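Nucleoside-diphosphate sugar epimerase (SulA family) (Corynebacterium glutamicum, PDB 3OH8) probably acts as an NAD(P)-dependent nucleoside-diphosphate-sugar epimerase, with a Rossmann-type domain. Local coordinates at residues A[15-20]-A[94-99]; A[19-24]-A[43-48]; A[30-35]-A[122-127]; A[129-134]-A[426-431]. All coordinates share one frame; numbering follows the deposited sequence.

Contacts 1, 2 and 3 lie within the N-terminal unit of antiparallel sheet, helices and connecting loops, whereas contact 4 ties that unit to the 426-431 loop. Contacts 1 and 2 share W19 and H20 of helix 13-21, their centres lie about 12 Å apart, and they touch where W17 CZ2 meets L45 CD1 at 3.9 Å. Contacts 3 and 4 use successive turns of helix 119-139, with centres about 14 Å apart. W19 CZ2 approaches D132 OD2 at 3.6 Å and H20 CE1 approaches L129 CD1 at 3.8 Å, so helix 13-21, shared by contacts 1 and 2, packs on helix 119-139, used by contacts 3 and 4. Contacts 2 and 3 do not touch; their nearest atoms are about 5 Å apart.

Contact 1 (A[15-20]-A[94-99]); sequences MVWDWH and HNFVDQ
F96 reaches from strand 94-99 to helix 15-20 and meets V16, W17 and H20 with different parts of one ring. The W17 six-membered ring turns its edge to the F96 face in an offset edge-to-face pair, with centroids 5.4 Å apart and planes at 81°; the CE3-CZ3 edge leads, CE3 lying 3.8 Å from F96 CD1. Toward H20 the roles reverse. Here the F96 edge points at the imidazole face, the centroids being 5.0 Å apart, and F96 CE2 lies 3.6 Å from H20 CE1. V16 CG1 adds an aliphatic contact near the plane of the F96 ring, 3.8 Å from CE2.

Behind this first shell, the imidazole is fixed in rotation. H20 ND1 donates to V16 O one turn earlier at 2.8 Å and 168°, with the carbonyl oxygen in the imidazole plane. An indole edge of W19, through CE3, lies over the face opposite F96, so the imidazole is held between two ring edges. With chi1 at 173°, W17 CG stands opposite its backbone N, which carries the indole toward the strand. The strand is held in turn by backbone bonding of F96 with S73, while I105 packs on the F96 side chain. The arrangement is an aromatic cluster between helix 13-21 and the seven-stranded antiparallel sheet, whose strand order and long final helix are consistent with a helix-grip (START/Bet v 1-like) fold.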
# COMPACT_ATOMS: atom_id res chain seq x y z
N MSE A 15 10.53 3.76 -18.37
CA MSE A 15 9.59 3.06 -17.50
C MSE A 15 9.35 3.85 -16.21
O MSE A 15 8.22 3.99 -15.73
CB MSE A 15 10.10 1.64 -17.18
CG MSE A 15 9.32 0.85 -16.08
SE MSE A 15 9.99 -0.82 -15.78
CE MSE A 15 10.18 -1.41 -17.47
N VAL A 16 10.43 4.35 -15.62
CA VAL A 16 10.31 5.08 -14.36
C VAL A 16 9.50 6.36 -14.53
O VAL A 16 8.59 6.65 -13.74
CB VAL A 16 11.69 5.41 -13.78
CG1 VAL A 16 11.56 6.24 -12.51
CG2 VAL A 16 12.46 4.13 -13.50
N TRP A 17 9.81 7.12 -15.57
CA TRP A 17 9.05 8.33 -15.88
C TRP A 17 7.58 7.99 -16.08
O TRP A 17 6.68 8.62 -15.50
CB TRP A 17 9.60 8.97 -17.15
CG TRP A 17 8.77 10.12 -17.61
CD1 TRP A 17 7.76 10.09 -18.53
CD2 TRP A 17 8.84 11.46 -17.13
NE1 TRP A 17 7.21 11.35 -18.67
CE2 TRP A 17 7.86 12.21 -17.82
CE3 TRP A 17 9.65 12.12 -16.19
CZ2 TRP A 17 7.67 13.57 -17.60
CZ3 TRP A 17 9.46 13.47 -15.97
CH2 TRP A 17 8.47 14.18 -16.68
N ASP A 18 7.36 6.99 -16.92
CA ASP A 18 6.02 6.55 -17.25
C ASP A 18 5.19 6.29 -15.99
O ASP A 18 4.03 6.67 -15.91
CB ASP A 18 6.12 5.25 -18.03
CG ASP A 18 5.19 5.21 -19.19
OD1 ASP A 18 5.67 5.51 -20.31
OD2 ASP A 18 3.99 4.89 -18.99
N TRP A 19 5.81 5.62 -15.03
CA TRP A 19 5.13 5.26 -13.78
C TRP A 19 4.59 6.50 -13.05
O TRP A 19 3.47 6.48 -12.49
CB TRP A 19 6.10 4.46 -12.90
CG TRP A 19 5.52 3.93 -11.60
CD1 TRP A 19 5.04 2.67 -11.37
CD2 TRP A 19 5.40 4.64 -10.37
NE1 TRP A 19 4.62 2.56 -10.06
CE2 TRP A 19 4.83 3.76 -9.43
CE3 TRP A 19 5.70 5.95 -9.98
CZ2 TRP A 19 4.57 4.14 -8.11
CZ3 TRP A 19 5.45 6.33 -8.68
CH2 TRP A 19 4.88 5.43 -7.76
N HIS A 20 5.37 7.57 -13.06
CA HIS A 20 4.99 8.83 -12.41
C HIS A 20 3.85 9.56 -13.11
O HIS A 20 3.14 10.36 -12.49
CB HIS A 20 6.20 9.77 -12.29
CG HIS A 20 7.21 9.35 -11.28
ND1 HIS A 20 8.15 8.36 -11.53
CD2 HIS A 20 7.46 9.78 -10.02
CE1 HIS A 20 8.91 8.20 -10.47
NE2 HIS A 20 8.50 9.04 -9.53
N HIS A 94 11.77 17.23 -9.47
CA HIS A 94 12.00 15.79 -9.64
C HIS A 94 12.78 15.62 -10.94
O HIS A 94 12.23 15.85 -12.02
CB HIS A 94 10.69 15.01 -9.79
CG HIS A 94 9.67 15.30 -8.73
ND1 HIS A 94 9.28 14.37 -7.79
CD2 HIS A 94 8.91 16.40 -8.50
CE1 HIS A 94 8.34 14.89 -7.01
NE2 HIS A 94 8.10 16.12 -7.42
N ASN A 95 14.03 15.21 -10.84
CA ASN A 95 14.91 15.08 -12.01
C ASN A 95 15.27 13.62 -12.28
O ASN A 95 15.60 12.87 -11.36
CB ASN A 95 16.19 15.88 -11.79
CG ASN A 95 16.95 16.14 -13.08
OD1 ASN A 95 17.96 15.50 -13.37
ND2 ASN A 95 16.47 17.10 -13.85
N PHE A 96 15.21 13.22 -13.55
CA PHE A 96 15.45 11.83 -13.95
C PHE A 96 16.55 11.77 -15.00
O PHE A 96 16.38 12.31 -16.09
CB PHE A 96 14.19 11.25 -14.58
CG PHE A 96 12.98 11.25 -13.68
CD1 PHE A 96 12.26 12.42 -13.47
CD2 PHE A 96 12.54 10.08 -13.08
CE1 PHE A 96 11.12 12.42 -12.66
CE2 PHE A 96 11.42 10.07 -12.27
CZ PHE A 96 10.71 11.24 -12.05
N VAL A 97 17.67 11.12 -14.71
CA VAL A 97 18.67 10.89 -15.76
C VAL A 97 18.96 9.42 -15.98
O VAL A 97 18.68 8.59 -15.13
CB VAL A 97 19.99 11.65 -15.51
CG1 VAL A 97 19.76 13.16 -15.59
CG2 VAL A 97 20.61 11.25 -14.19
N ASP A 98 19.51 9.09 -17.16
CA ASP A 98 19.96 7.74 -17.43
C ASP A 98 21.19 7.45 -16.60
O ASP A 98 22.04 8.33 -16.41
CB ASP A 98 20.26 7.55 -18.91
CG ASP A 98 19.02 7.67 -19.76
OD1 ASP A 98 17.96 7.13 -19.36
OD2 ASP A 98 19.10 8.32 -20.83
N GLN A 99 21.26 6.24 -16.07
CA GLN A 99 22.37 5.83 -15.24
C GLN A 99 22.60 4.34 -15.41
O GLN A 99 21.88 3.52 -14.83
CB GLN A 99 22.08 6.14 -13.77
CG GLN A 99 23.26 5.85 -12.87
CD GLN A 99 24.47 6.72 -13.21
OE1 GLN A 99 24.34 7.93 -13.36
NE2 GLN A 99 25.64 6.11 -13.34

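Contact 2 (A[19-24]-A[43-48]); sequences WHTRKG and ERLADG
The backbones of helix 13-21, near T21, and of the irregular 43-48 loop come closest at T21 and L45, whose CA atoms are 6.4 Å apart. L45 makes the side-chain contact from the loop. Both of its methyls lie near H20 O, CD2 closest at 3.6 Å, a van der Waals contact with the carbonyl. CD1 also meets T21 CG2 at 3.8 Å, the two side chains crossing at about a right angle, and comes within 4.1 Å of H20 CB. The extended L45 chain, with chi2 at -178°, carries CD1 outward to these methyl and methylene groups.

T21 turns its two branches to different tasks: chi1 of 73° lets OG1 bond to D18 O within the helix, while CG2 faces the leucine. F69 also packs on L45, and W17 lies beside its CD1. Away from the helix, the loop is cross-braced by a salt bridge from R44 NH2 to D47 OD2 at 2.9 Å, and R44 O accepts from H64 ND1. The result is a small, largely apolar packing contact between helix 13-21 and the connection that links strands 37-38 and 49-53 of the N-terminal antiparallel sheet.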
# COMPACT_ATOMS: atom_id res chain seq x y z
N TRP A 19 5.81 5.62 -15.03
CA TRP A 19 5.13 5.26 -13.78
C TRP A 19 4.59 6.50 -13.05
O TRP A 19 3.47 6.48 -12.49
CB TRP A 19 6.10 4.46 -12.90
CG TRP A 19 5.52 3.93 -11.60
CD1 TRP A 19 5.04 2.67 -11.37
CD2 TRP A 19 5.40 4.64 -10.37
NE1 TRP A 19 4.62 2.56 -10.06
CE2 TRP A 19 4.83 3.76 -9.43
CE3 TRP A 19 5.70 5.95 -9.98
CZ2 TRP A 19 4.57 4.14 -8.11
CZ3 TRP A 19 5.45 6.33 -8.68
CH2 TRP A 19 4.88 5.43 -7.76
N HIS A 20 5.37 7.57 -13.06
CA HIS A 20 4.99 8.83 -12.41
C HIS A 20 3.85 9.56 -13.11
O HIS A 20 3.14 10.36 -12.49
CB HIS A 20 6.20 9.77 -12.29
CG HIS A 20 7.21 9.35 -11.28
ND1 HIS A 20 8.15 8.36 -11.53
CD2 HIS A 20 7.46 9.78 -10.02
CE1 HIS A 20 8.91 8.20 -10.47
NE2 HIS A 20 8.50 9.04 -9.53
N THR A 21 3.64 9.27 -14.39
CA THR A 21 2.55 9.90 -15.14
C THR A 21 1.18 9.26 -14.89
O THR A 21 0.16 9.84 -15.24
CB THR A 21 2.80 9.85 -16.66
OG1 THR A 21 2.60 8.51 -17.13
CG2 THR A 21 4.22 10.31 -17.00
N ARG A 22 1.15 8.07 -14.28
CA ARG A 22 -0.12 7.35 -14.13
C ARG A 22 -0.93 7.76 -12.91
O ARG A 22 -0.39 8.24 -11.92
CB ARG A 22 0.13 5.84 -14.08
CG ARG A 22 0.98 5.32 -15.23
CD ARG A 22 0.74 3.85 -15.47
NE ARG A 22 1.46 3.38 -16.65
CZ ARG A 22 2.53 2.58 -16.61
NH1 ARG A 22 3.00 2.15 -15.44
NH2 ARG A 22 3.12 2.21 -17.74
N LYS A 23 -2.24 7.55 -12.99
CA LYS A 23 -3.11 7.71 -11.83
C LYS A 23 -2.61 6.80 -10.72
O LYS A 23 -2.13 5.67 -10.98
CB LYS A 23 -4.56 7.36 -12.16
CG LYS A 23 -5.22 8.32 -13.14
CD LYS A 23 -5.51 7.65 -14.47
CE LYS A 23 -6.74 6.75 -14.39
NZ LYS A 23 -7.96 7.56 -14.16
N GLY A 24 -2.70 7.29 -9.50
CA GLY A 24 -2.22 6.54 -8.34
C GLY A 24 -0.80 6.85 -7.90
O GLY A 24 -0.46 6.62 -6.74
N GLU A 43 -3.92 15.74 -14.06
CA GLU A 43 -3.92 15.03 -15.33
C GLU A 43 -2.52 14.76 -15.87
O GLU A 43 -2.24 13.67 -16.39
CB GLU A 43 -4.74 15.83 -16.34
CG GLU A 43 -4.83 15.23 -17.74
CD GLU A 43 -5.64 16.11 -18.68
OE1 GLU A 43 -6.78 16.48 -18.31
OE2 GLU A 43 -5.14 16.42 -19.78
N ARG A 44 -1.64 15.74 -15.75
CA ARG A 44 -0.31 15.66 -16.35
C ARG A 44 0.76 16.24 -15.46
O ARG A 44 0.48 17.11 -14.64
CB ARG A 44 -0.30 16.41 -17.68
CG ARG A 44 -1.10 15.75 -18.77
CD ARG A 44 -1.83 16.79 -19.59
NE ARG A 44 -0.99 17.93 -19.93
CZ ARG A 44 -1.42 19.19 -19.97
NH1 ARG A 44 -2.69 19.46 -19.69
NH2 ARG A 44 -0.59 20.17 -20.29
N LEU A 45 1.99 15.80 -15.64
CA LEU A 45 3.10 16.27 -14.82
C LEU A 45 3.51 17.70 -15.16
O LEU A 45 4.06 18.41 -14.31
CB LEU A 45 4.30 15.32 -14.94
CG LEU A 45 4.05 13.88 -14.47
CD1 LEU A 45 5.31 13.03 -14.57
CD2 LEU A 45 3.49 13.86 -13.05
N ALA A 46 3.25 18.14 -16.39
CA ALA A 46 3.76 19.44 -16.85
C ALA A 46 3.12 20.59 -16.08
O ALA A 46 3.80 21.49 -15.59
CB ALA A 46 3.52 19.62 -18.34
N ASP A 47 1.80 20.53 -15.97
CA ASP A 47 1.01 21.56 -15.32
C ASP A 47 -0.14 20.89 -14.60
O ASP A 47 -0.14 19.67 -14.45
CB ASP A 47 0.48 22.57 -16.35
CG ASP A 47 -0.28 21.89 -17.50
OD1 ASP A 47 -0.69 20.72 -17.34
OD2 ASP A 47 -0.47 22.54 -18.55
N GLY A 48 -1.13 21.66 -14.17
CA GLY A 48 -2.28 21.05 -13.52
C GLY A 48 -2.07 20.93 -12.03
O GLY A 48 -0.95 20.78 -11.56

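Contact 3 (A[30-35]-A[122-127])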
# COMPACT_ATOMS: atom_id res chain seq x y z
N THR A 30 3.06 9.26 -1.34
CA THR A 30 2.71 10.11 -0.21
C THR A 30 3.00 9.35 1.09
O THR A 30 2.50 8.25 1.29
CB THR A 30 1.21 10.52 -0.24
OG1 THR A 30 0.96 11.32 -1.40
CG2 THR A 30 0.85 11.35 0.99
N PRO A 31 3.83 9.93 1.97
CA PRO A 31 4.21 9.24 3.21
C PRO A 31 3.00 9.00 4.14
O PRO A 31 2.24 9.93 4.42
CB PRO A 31 5.20 10.21 3.88
CG PRO A 31 5.69 11.08 2.77
CD PRO A 31 4.55 11.21 1.80
N PRO A 32 2.82 7.76 4.60
CA PRO A 32 1.68 7.45 5.48
C PRO A 32 1.82 8.13 6.83
O PRO A 32 0.81 8.27 7.53
CB PRO A 32 1.78 5.93 5.68
CG PRO A 32 2.76 5.43 4.67
CD PRO A 32 3.65 6.58 4.33
N PHE A 33 3.03 8.55 7.20
CA PHE A 33 3.28 9.06 8.54
C PHE A 33 3.19 10.57 8.56
O PHE A 33 3.57 11.22 9.54
CB PHE A 33 4.65 8.60 9.02
CG PHE A 33 5.74 8.74 7.99
CD1 PHE A 33 6.06 7.68 7.15
CD2 PHE A 33 6.45 9.94 7.86
CE1 PHE A 33 7.06 7.81 6.20
CE2 PHE A 33 7.45 10.07 6.90
CZ PHE A 33 7.76 9.01 6.07
N ILE A 34 2.72 11.14 7.46
CA ILE A 34 2.42 12.56 7.42
C ILE A 34 0.96 12.69 7.00
O ILE A 34 0.57 12.09 6.01
CB ILE A 34 3.33 13.27 6.42
CG1 ILE A 34 4.79 13.10 6.85
CG2 ILE A 34 2.96 14.74 6.32
CD1 ILE A 34 5.79 13.80 5.96
N PRO A 35 0.16 13.46 7.76
CA PRO A 35 -1.30 13.49 7.59
C PRO A 35 -1.72 14.28 6.35
O PRO A 35 -2.52 15.21 6.44
CB PRO A 35 -1.78 14.20 8.86
CG PRO A 35 -0.62 15.10 9.22
CD PRO A 35 0.62 14.31 8.87
N PHE A 122 11.55 11.56 2.30
CA PHE A 122 12.25 11.11 1.10
C PHE A 122 12.72 9.68 1.14
O PHE A 122 12.72 9.00 0.12
CB PHE A 122 13.33 12.10 0.68
CG PHE A 122 12.76 13.24 -0.09
CD1 PHE A 122 12.42 13.07 -1.42
CD2 PHE A 122 12.42 14.42 0.54
CE1 PHE A 122 11.82 14.10 -2.14
CE2 PHE A 122 11.82 15.46 -0.17
CZ PHE A 122 11.52 15.29 -1.51
N ALA A 123 13.06 9.19 2.33
CA ALA A 123 13.42 7.79 2.46
C ALA A 123 12.21 6.93 2.05
O ALA A 123 12.37 5.89 1.39
CB ALA A 123 13.84 7.47 3.90
N TYR A 124 11.01 7.38 2.41
CA TYR A 124 9.78 6.67 2.04
C TYR A 124 9.54 6.70 0.52
O TYR A 124 9.28 5.66 -0.10
CB TYR A 124 8.54 7.25 2.75
CG TYR A 124 7.28 6.52 2.36
CD1 TYR A 124 6.91 5.32 2.99
CD2 TYR A 124 6.47 6.99 1.33
CE1 TYR A 124 5.77 4.63 2.63
CE2 TYR A 124 5.31 6.31 0.96
CZ TYR A 124 4.96 5.13 1.61
OH TYR A 124 3.83 4.44 1.25
N ARG A 125 9.61 7.89 -0.06
CA ARG A 125 9.45 8.05 -1.50
C ARG A 125 10.40 7.13 -2.27
O ARG A 125 9.99 6.48 -3.23
CB ARG A 125 9.66 9.51 -1.93
CG ARG A 125 8.65 10.52 -1.41
CD ARG A 125 8.93 11.92 -1.99
NE ARG A 125 9.08 11.87 -3.45
CZ ARG A 125 8.09 12.06 -4.31
NH1 ARG A 125 6.86 12.34 -3.88
NH2 ARG A 125 8.32 11.95 -5.61
N GLN A 126 11.67 7.08 -1.84
CA GLN A 126 12.68 6.24 -2.50
C GLN A 126 12.41 4.73 -2.35
O GLN A 126 12.40 3.98 -3.34
CB GLN A 126 14.09 6.56 -1.98
CG GLN A 126 14.51 8.02 -2.17
CD GLN A 126 15.83 8.37 -1.49
OE1 GLN A 126 16.46 9.37 -1.84
NE2 GLN A 126 16.25 7.56 -0.53
N THR A 127 12.21 4.27 -1.12
CA THR A 127 11.95 2.85 -0.89
C THR A 127 10.65 2.42 -1.56
O THR A 127 10.58 1.35 -2.18
CB THR A 127 11.95 2.46 0.62
OG1 THR A 127 11.00 3.27 1.32
CG2 THR A 127 13.33 2.69 1.22
O HOH W 1 1.40 5.64 0.39
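P32 stands its CD-CG edge on the face of Y124, and this is the tight part of the contact. P32 CD sits over the tyrosine face, 3.5 Å from its centroid and 20° off the normal, a close CH-pi contact displaced toward CE1 and CZ. P31 CA makes a second, longer CH-pi approach, 4.1 Å from the same centroid. With chi1 at 180°, Y124 CG is opposite the backbone N, and the ring projects from the helix to meet the prolines. H438 stacks on Y124 as well, so the phenol ring is packed by helix 432-440 in addition to the loop.

The remainder is looser. F33, partly exposed, turns its ring edge toward the tyrosine face in an offset edge-to-face pair with centroids 5.9 Å apart and planes at 85°; its nearest approach, CE1 to Y124 CB, is 3.8 Å. At the polar end, a water donates to Y124 OH at 2.8 Å and lies 3.0 Å from T30 O, a carbonyl that also accepts from R311 NH2. The prolines thus meet one face of the phenol through C-H groups, while its hydroxyl is linked by water to T30 O.

P31 to I34 form a type I beta turn, and the contact sets this turn on the long helix 119-139 of the N-terminal domain, beside helix 432-440.

Contact 4 (A[129-134]-A[426-431]); sequences LIEDLK and TFRYTD
An interdomain salt bridge joins D132, on the long helix 119-139 of the N-terminal domain, to R428 in the loop that precedes helix 432-440. Both terminal nitrogens converge on one oxygen: R428 NH1 and NH2 each lie 2.9 Å from D132 OD1, with N-H...O angles of 147° and 143°. The oxygen sits in the guanidinium plane, but the carboxylate is turned 82° against it; NH1 approaches nearly along the C-O bond, whereas NH2 comes from above the carboxylate plane.

The R428 chain, extended from CG to NE, runs past E131. Its NH1 packs 3.5 Å from E131 CB, and E131 O lies over the centre of the guanidinium face, 3.7 Å above it. The E131 carboxylate does not join in, its OE1 remaining 5.1 Å from R428 NE. The loop belongs to the DUF1731 region, and the bridge thus couples the N-terminal domain to the C-terminal part of the chain. Each partner has a second charged neighbour: R428 NE pairs with D347, and D132 OD2 with R28. D344 meanwhile accepts from the backbone N of R428 and of Y429, fixing the loop where the arginine departs.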
# COMPACT_ATOMS: atom_id res chain seq x y z
N LEU A 129 9.01 3.70 -4.15
CA LEU A 129 9.15 3.65 -5.60
C LEU A 129 9.87 2.39 -6.04
O LEU A 129 9.42 1.68 -6.95
CB LEU A 129 9.98 4.85 -6.09
CG LEU A 129 9.69 5.43 -7.48
CD1 LEU A 129 10.97 5.86 -8.23
CD2 LEU A 129 8.85 4.51 -8.33
N ILE A 130 11.02 2.13 -5.42
CA ILE A 130 11.84 1.00 -5.85
C ILE A 130 11.11 -0.32 -5.58
O ILE A 130 11.11 -1.22 -6.42
CB ILE A 130 13.28 1.03 -5.23
CG1 ILE A 130 14.16 -0.02 -5.90
CG2 ILE A 130 13.27 0.74 -3.74
CD1 ILE A 130 13.84 -0.23 -7.35
N GLU A 131 10.45 -0.41 -4.43
CA GLU A 131 9.75 -1.65 -4.11
C GLU A 131 8.56 -1.85 -5.04
O GLU A 131 8.31 -2.97 -5.49
CB GLU A 131 9.34 -1.71 -2.64
CG GLU A 131 10.53 -1.71 -1.70
CD GLU A 131 11.45 -2.91 -1.91
OE1 GLU A 131 10.96 -3.99 -2.32
OE2 GLU A 131 12.67 -2.78 -1.66
N ASP A 132 7.85 -0.77 -5.34
CA ASP A 132 6.72 -0.86 -6.27
C ASP A 132 7.13 -1.37 -7.65
O ASP A 132 6.47 -2.24 -8.22
CB ASP A 132 6.05 0.51 -6.44
CG ASP A 132 4.87 0.68 -5.49
OD1 ASP A 132 4.85 0.00 -4.45
OD2 ASP A 132 3.98 1.50 -5.80
N LEU A 133 8.20 -0.81 -8.19
CA LEU A 133 8.67 -1.21 -9.50
C LEU A 133 9.20 -2.65 -9.49
O LEU A 133 8.94 -3.41 -10.41
CB LEU A 133 9.75 -0.24 -9.99
CG LEU A 133 9.21 1.16 -10.36
CD1 LEU A 133 10.38 2.10 -10.60
CD2 LEU A 133 8.29 1.11 -11.59
N LYS A 134 9.94 -3.02 -8.45
CA LYS A 134 10.39 -4.41 -8.34
C LYS A 134 9.21 -5.37 -8.29
O LYS A 134 9.22 -6.43 -8.93
CB LYS A 134 11.30 -4.61 -7.13
CG LYS A 134 12.72 -4.09 -7.35
CD LYS A 134 13.61 -4.31 -6.12
CE LYS A 134 15.05 -3.91 -6.45
NZ LYS A 134 15.93 -3.84 -5.24
N THR A 426 7.87 -13.29 -2.92
CA THR A 426 8.80 -12.38 -2.28
C THR A 426 8.01 -11.39 -1.44
O THR A 426 7.05 -10.79 -1.92
CB THR A 426 9.65 -11.62 -3.34
OG1 THR A 426 10.49 -12.55 -4.04
CG2 THR A 426 10.51 -10.53 -2.69
N PHE A 427 8.39 -11.24 -0.17
CA PHE A 427 7.76 -10.25 0.69
C PHE A 427 8.65 -9.02 0.77
O PHE A 427 9.87 -9.14 0.81
CB PHE A 427 7.57 -10.79 2.11
CG PHE A 427 6.50 -11.83 2.22
CD1 PHE A 427 6.79 -13.16 1.98
CD2 PHE A 427 5.21 -11.47 2.56
CE1 PHE A 427 5.81 -14.13 2.09
CE2 PHE A 427 4.21 -12.43 2.66
CZ PHE A 427 4.51 -13.77 2.42
N ARG A 428 8.03 -7.85 0.78
CA ARG A 428 8.76 -6.61 0.96
C ARG A 428 9.32 -6.51 2.37
O ARG A 428 10.45 -6.06 2.56
CB ARG A 428 7.83 -5.42 0.72
CG ARG A 428 7.33 -5.32 -0.72
CD ARG A 428 6.68 -3.97 -0.97
NE ARG A 428 5.91 -3.95 -2.22
CZ ARG A 428 5.55 -2.85 -2.85
NH1 ARG A 428 5.90 -1.67 -2.36
NH2 ARG A 428 4.85 -2.91 -3.98
N TYR A 429 8.53 -6.91 3.36
CA TYR A 429 8.96 -6.83 4.76
C TYR A 429 8.71 -8.14 5.49
O TYR A 429 7.57 -8.48 5.82
CB TYR A 429 8.25 -5.67 5.45
CG TYR A 429 8.41 -4.39 4.67
CD1 TYR A 429 9.61 -3.68 4.71
CD2 TYR A 429 7.39 -3.92 3.86
CE1 TYR A 429 9.78 -2.52 3.97
CE2 TYR A 429 7.54 -2.75 3.12
CZ TYR A 429 8.75 -2.07 3.18
OH TYR A 429 8.93 -0.93 2.46
N THR A 430 9.77 -8.89 5.72
CA THR A 430 9.65 -10.15 6.45
C THR A 430 9.72 -9.90 7.96
O THR A 430 9.23 -10.71 8.75
CB THR A 430 10.76 -11.15 6.02
OG1 THR A 430 12.03 -10.53 6.16
CG2 THR A 430 10.59 -11.55 4.56
N ASP A 431 10.32 -8.79 8.36
CA ASP A 431 10.51 -8.49 9.78
C ASP A 431 9.72 -7.26 10.20
O ASP A 431 9.77 -6.23 9.54
CB ASP A 431 11.99 -8.27 10.09
CG ASP A 431 12.87 -9.34 9.48
OD1 ASP A 431 12.55 -10.54 9.64
OD2 ASP A 431 13.89 -8.98 8.83